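Local coordinates for Alpha/beta hydrolase fold protein (PDB 6CXT) that carries a pyrrole-2-carbonyl thioester on the phosphopantetheine arm of its carrier domain, which docks on a flavin-dependent dehydrogenase during pyrrole biosynthesis, at residues I6-I9 against N10-L14; N24-L27 against L28-G31. All blocks are in the same frame, centred on the assembly; numbering follows the deposited sequence.

Contact 1: I6-I9 against N10-L14; sequences IHFI and NNDLL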
loop_
_atom_site.group_PDB
_atom_site.type_symbol
_atom_site.label_atom_id
_atom_site.label_comp_id
_atom_site.label_asym_id
_atom_site.label_seq_id
_atom_site.Cartn_x
_atom_site.Cartn_y
_atom_site.Cartn_z
ATOM N N ILE A 6 35.820 -21.966 8.266
ATOM C CA ILE A 6 35.200 -22.434 9.496
ATOM C C ILE A 6 34.656 -21.346 10.469
ATOM O O ILE A 6 33.656 -21.519 11.145
ATOM C CB ILE A 6 36.067 -23.460 10.221
ATOM C CG1 ILE A 6 35.966 -23.265 11.709
ATOM C CG2 ILE A 6 37.525 -23.515 9.707
ATOM C CD1 ILE A 6 34.791 -23.971 12.298
ATOM N N HIS A 7 35.337 -20.230 10.536
ATOM C CA HIS A 7 34.889 -19.130 11.357
ATOM C C HIS A 7 33.653 -18.615 10.623
ATOM O O HIS A 7 32.626 -18.364 11.189
ATOM C CB HIS A 7 35.967 -18.074 11.360
ATOM C CG HIS A 7 35.601 -16.833 12.109
ATOM N ND1 HIS A 7 35.682 -15.578 11.553
ATOM C CD2 HIS A 7 35.175 -16.654 13.374
ATOM C CE1 HIS A 7 35.315 -14.677 12.441
ATOM N NE2 HIS A 7 35.015 -15.304 13.561
ATOM N N PHE A 8 33.829 -18.510 9.335
ATOM C CA PHE A 8 32.799 -18.082 8.379
ATOM C C PHE A 8 31.462 -18.831 8.548
ATOM O O PHE A 8 30.396 -18.187 8.665
ATOM C CB PHE A 8 33.292 -18.140 6.934
ATOM C CG PHE A 8 32.218 -17.794 5.927
ATOM C CD1 PHE A 8 31.853 -16.443 5.681
ATOM C CD2 PHE A 8 31.521 -18.811 5.245
ATOM C CE1 PHE A 8 30.850 -16.130 4.755
ATOM C CE2 PHE A 8 30.497 -18.491 4.338
ATOM C CZ PHE A 8 30.164 -17.154 4.099
ATOM N N ILE A 9 31.496 -20.172 8.606
ATOM C CA ILE A 9 30.278 -20.962 8.649
ATOM C C ILE A 9 29.570 -20.698 9.951
ATOM O O ILE A 9 28.336 -20.637 9.996
ATOM C CB ILE A 9 30.513 -22.502 8.449
ATOM C CG1 ILE A 9 30.878 -22.786 7.001
ATOM C CG2 ILE A 9 29.330 -23.335 8.969
ATOM C CD1 ILE A 9 31.626 -24.118 6.786
ATOM N N ASN A 10 30.358 -20.561 11.012
ATOM C CA ASN A 10 29.816 -20.326 12.325
ATOM C C ASN A 10 29.162 -18.934 12.400
ATOM O O ASN A 10 28.088 -18.788 12.961
ATOM C CB ASN A 10 30.953 -20.397 13.348
ATOM C CG ASN A 10 30.572 -21.176 14.568
ATOM O OD1 ASN A 10 30.245 -20.610 15.612
ATOM N ND2 ASN A 10 30.604 -22.486 14.450
ATOM N N ASN A 11 29.826 -17.936 11.833
ATOM C CA ASN A 11 29.387 -16.548 12.018
ATOM C C ASN A 11 28.308 -16.139 11.031
ATOM O O ASN A 11 27.211 -15.815 11.458
ATOM C CB ASN A 11 30.571 -15.585 12.024
ATOM C CG ASN A 11 31.371 -15.681 13.319
ATOM O OD1 ASN A 11 30.830 -15.942 14.400
ATOM N ND2 ASN A 11 32.664 -15.491 13.208
ATOM N N ASP A 12 28.633 -16.232 9.735
ATOM C CA ASP A 12 27.732 -15.940 8.636
ATOM C C ASP A 12 26.603 -16.960 8.451
ATOM O O ASP A 12 25.452 -16.547 8.303
ATOM C CB ASP A 12 28.501 -15.727 7.335
ATOM C CG ASP A 12 29.294 -14.404 7.320
ATOM O OD1 ASP A 12 29.772 -13.997 8.401
ATOM O OD2 ASP A 12 29.457 -13.805 6.227
ATOM N N LEU A 13 26.899 -18.268 8.456
ATOM C CA LEU A 13 25.843 -19.234 8.197
ATOM C C LEU A 13 25.069 -19.626 9.432
ATOM O O LEU A 13 23.858 -19.711 9.385
ATOM C CB LEU A 13 26.312 -20.444 7.370
ATOM C CG LEU A 13 27.133 -20.188 6.101
ATOM C CD1 LEU A 13 27.335 -21.472 5.292
ATOM C CD2 LEU A 13 26.586 -19.111 5.148
ATOM N N LEU A 14 25.727 -19.847 10.560
ATOM C CA LEU A 14 24.976 -20.353 11.709
ATOM C C LEU A 14 24.715 -19.292 12.763
ATOM O O LEU A 14 23.883 -19.500 13.673
ATOM C CB LEU A 14 25.700 -21.564 12.333
ATOM C CG LEU A 14 25.764 -22.797 11.425
ATOM C CD1 LEU A 14 26.805 -23.791 11.927
ATOM C CD2 LEU A 14 24.386 -23.430 11.224
#
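Ile9 meets Leu13 and Leu14 through both its backbone and its branched side chain, where helix 7-13 ends. Its carbonyl oxygen is shared by two amides: Leu14 N hydrogen-bonds Ile9 O at 2.8 Å, while Leu13 N makes a weak bond to it at 3.2 Å. The shorter bond to the residue five positions on is the evidence for a wider pi-type turn here. CG1 beside the backbone N (chi1 -72°) leaves CG2 anti to it, where Ile9 CG2 packs 3.9 Å from Leu14 CD1. The Ile9 and Leu14 side chains run side by side and point the same way; Ile9 CG1 reaches Leu13 CD1 at 4.1 Å.

Phe8 swings its ring along the helix towards Asp12, CG being anti to the backbone N (chi1 176°). Asp12 CB sits over one face, 4.0 Å from the Phe8 ring centroid and 29° off the normal, a CH-pi contact. Phe8 CE2 also touches Leu13 CD2 at 4.0 Å. The backbone bond from Asp12 N to Phe8 O, 2.8 Å, ties the first of these pairs a second time. With an alanine here the ring is gone, which would probably deprive Asp12 CB of its CH-pi partner and His44 of its stack, and open a gap beside Leu13 CD2.

Asn10, through ND2, hydrogen-bonds Ala18 O in the following loop. Phe8 stacks on His44 and touches Leu41, and Leu13 rests on Leu40 and Ser37, all of helix 35-49; Ile6 and Ile9 instead pack on Val66 of helix 66-75.

Contact 2: N24-L27 against L28-G31; sequences NTPL and LELG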
loop_
_atom_site.group_PDB
_atom_site.type_symbol
_atom_site.label_atom_id
_atom_site.label_comp_id
_atom_site.label_asym_id
_atom_site.label_seq_id
_atom_site.Cartn_x
_atom_site.Cartn_y
_atom_site.Cartn_z
ATOM N N ASN A 24 34.904 -31.777 11.118
ATOM C CA ASN A 24 34.146 -33.060 10.908
ATOM C C ASN A 24 32.627 -32.972 10.897
ATOM O O ASN A 24 31.946 -33.973 10.619
ATOM C CB ASN A 24 34.523 -34.089 11.977
ATOM C CG ASN A 24 35.963 -34.522 11.842
ATOM O OD1 ASN A 24 36.432 -34.825 10.725
ATOM N ND2 ASN A 24 36.700 -34.457 12.944
ATOM N N THR A 25 32.093 -31.811 11.247
ATOM C CA THR A 25 30.629 -31.647 11.260
ATOM C C THR A 25 30.063 -31.936 9.852
ATOM O O THR A 25 30.563 -31.396 8.858
ATOM C CB THR A 25 30.269 -30.245 11.769
ATOM O OG1 THR A 25 30.973 -30.025 13.019
ATOM C CG2 THR A 25 28.736 -30.116 11.970
ATOM N N PRO A 26 29.093 -32.872 9.766
ATOM C CA PRO A 26 28.532 -33.188 8.462
ATOM C C PRO A 26 27.575 -32.054 7.996
ATOM O O PRO A 26 26.430 -31.971 8.474
ATOM C CB PRO A 26 27.810 -34.523 8.687
ATOM C CG PRO A 26 27.577 -34.621 10.157
ATOM C CD PRO A 26 28.521 -33.691 10.858
ATOM N N LEU A 27 28.099 -31.224 7.085
ATOM C CA LEU A 27 27.464 -29.938 6.640
ATOM C C LEU A 27 26.165 -30.182 5.877
ATOM O O LEU A 27 25.165 -29.484 6.114
ATOM C CB LEU A 27 28.429 -29.094 5.788
ATOM C CG LEU A 27 29.763 -28.621 6.461
ATOM C CD1 LEU A 27 30.644 -27.883 5.475
ATOM C CD2 LEU A 27 29.511 -27.799 7.729
ATOM N N LEU A 28 26.187 -31.175 4.988
ATOM C CA LEU A 28 25.006 -31.562 4.202
ATOM C C LEU A 28 24.027 -32.304 5.027
ATOM O O LEU A 28 22.831 -32.026 4.980
ATOM C CB LEU A 28 25.386 -32.411 3.007
ATOM C CG LEU A 28 26.245 -31.700 1.969
ATOM C CD1 LEU A 28 26.823 -32.730 1.033
ATOM C CD2 LEU A 28 25.497 -30.620 1.182
ATOM N N GLU A 29 24.513 -33.273 5.783
ATOM C CA GLU A 29 23.613 -34.101 6.540
ATOM C C GLU A 29 22.839 -33.327 7.595
ATOM O O GLU A 29 21.686 -33.636 7.852
ATOM C CB GLU A 29 24.382 -35.273 7.158
ATOM C CG GLU A 29 23.539 -36.153 8.078
ATOM C CD GLU A 29 24.341 -37.330 8.634
ATOM O OE1 GLU A 29 25.508 -37.536 8.210
ATOM O OE2 GLU A 29 23.794 -38.043 9.491
ATOM N N LEU A 30 23.462 -32.330 8.215
ATOM C CA LEU A 30 22.774 -31.580 9.268
ATOM C C LEU A 30 22.015 -30.357 8.730
ATOM O O LEU A 30 21.395 -29.643 9.504
ATOM C CB LEU A 30 23.715 -31.175 10.413
ATOM C CG LEU A 30 24.284 -32.259 11.338
ATOM C CD1 LEU A 30 25.344 -31.601 12.194
ATOM C CD2 LEU A 30 23.215 -32.919 12.216
ATOM N N GLY A 31 22.061 -30.139 7.421
ATOM C CA GLY A 31 21.243 -29.082 6.803
ATOM C C GLY A 31 21.915 -27.727 6.866
ATOM O O GLY A 31 21.302 -26.695 6.566
#
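Pro26 and Leu30 form the close-fitting part of this local turn. Leu30 N donates to Pro26 O at 3.0 Å with an N-H...O angle of 149°. Leu30 CB lies 3.4 Å from Pro26 O, so CB is also in contact with the oxygen that its own amide bonds. Beyond CB, with CG anti to the carbonyl carbon (chi1 -69°), the side chain bends back over the preceding residues. Leu30 CD1 touches Thr25 CG2 at 3.7 Å, the two side chains crossing at about a right angle, and reaches Pro26 CD at 4.0 Å. Thr25 OG1 is itself tied to Asp22 N.

The Glu29 edge is looser and faces solvent; Leu30, though closely fitted, is also exposed. Glu29 runs out extended beside the proline ring, and Glu29 CB meets Pro26 CB at 3.8 Å; its carboxylate makes only a van der Waals approach to the ring here. Leu27 and Leu28, by contrast, point largely away from the turn and are buried by other partners: Leu27 rests on Ile32 and Leu33, and Leu28 on Phe63 and on His176 of a butyryl-CoA dehydrogenase chain.

A type I beta turn runs from Leu28 to Gly31, closed by Gly31 N to Leu28 O at 3.2 Å. Gly31, the last residue of the turn, has a positive phi of 85°, a conformation that favours glycine. The chain then runs on to an Asp-Ser-Leu sequence, the core of the phosphopantetheine attachment motif of carrier domains, whose serine at the start of helix 35-49 is probably the attachment residue.

The two contacts follow one another along the chain, with centres about 13 Å apart, yet they meet directly: Ile9 CD1 of contact 1 packs against Leu27 CD1 of contact 2 at 4.1 Å. This joins the first helix to the loop that leads into helix 35-49. Neither contact reaches the bound pyrrolyl-phosphopantetheine ligand. The Leu13 side chain in contact 1 is about 13 Å from the ligand. In contact 2, Gly31 is about 11 Å from the bound ligand. Both contacts nevertheless border the partner enzyme, since Leu13 O makes a weak hydrogen bond to Arg277 of a butyryl-CoA dehydrogenase chain and contact 2 also packs against such a chain.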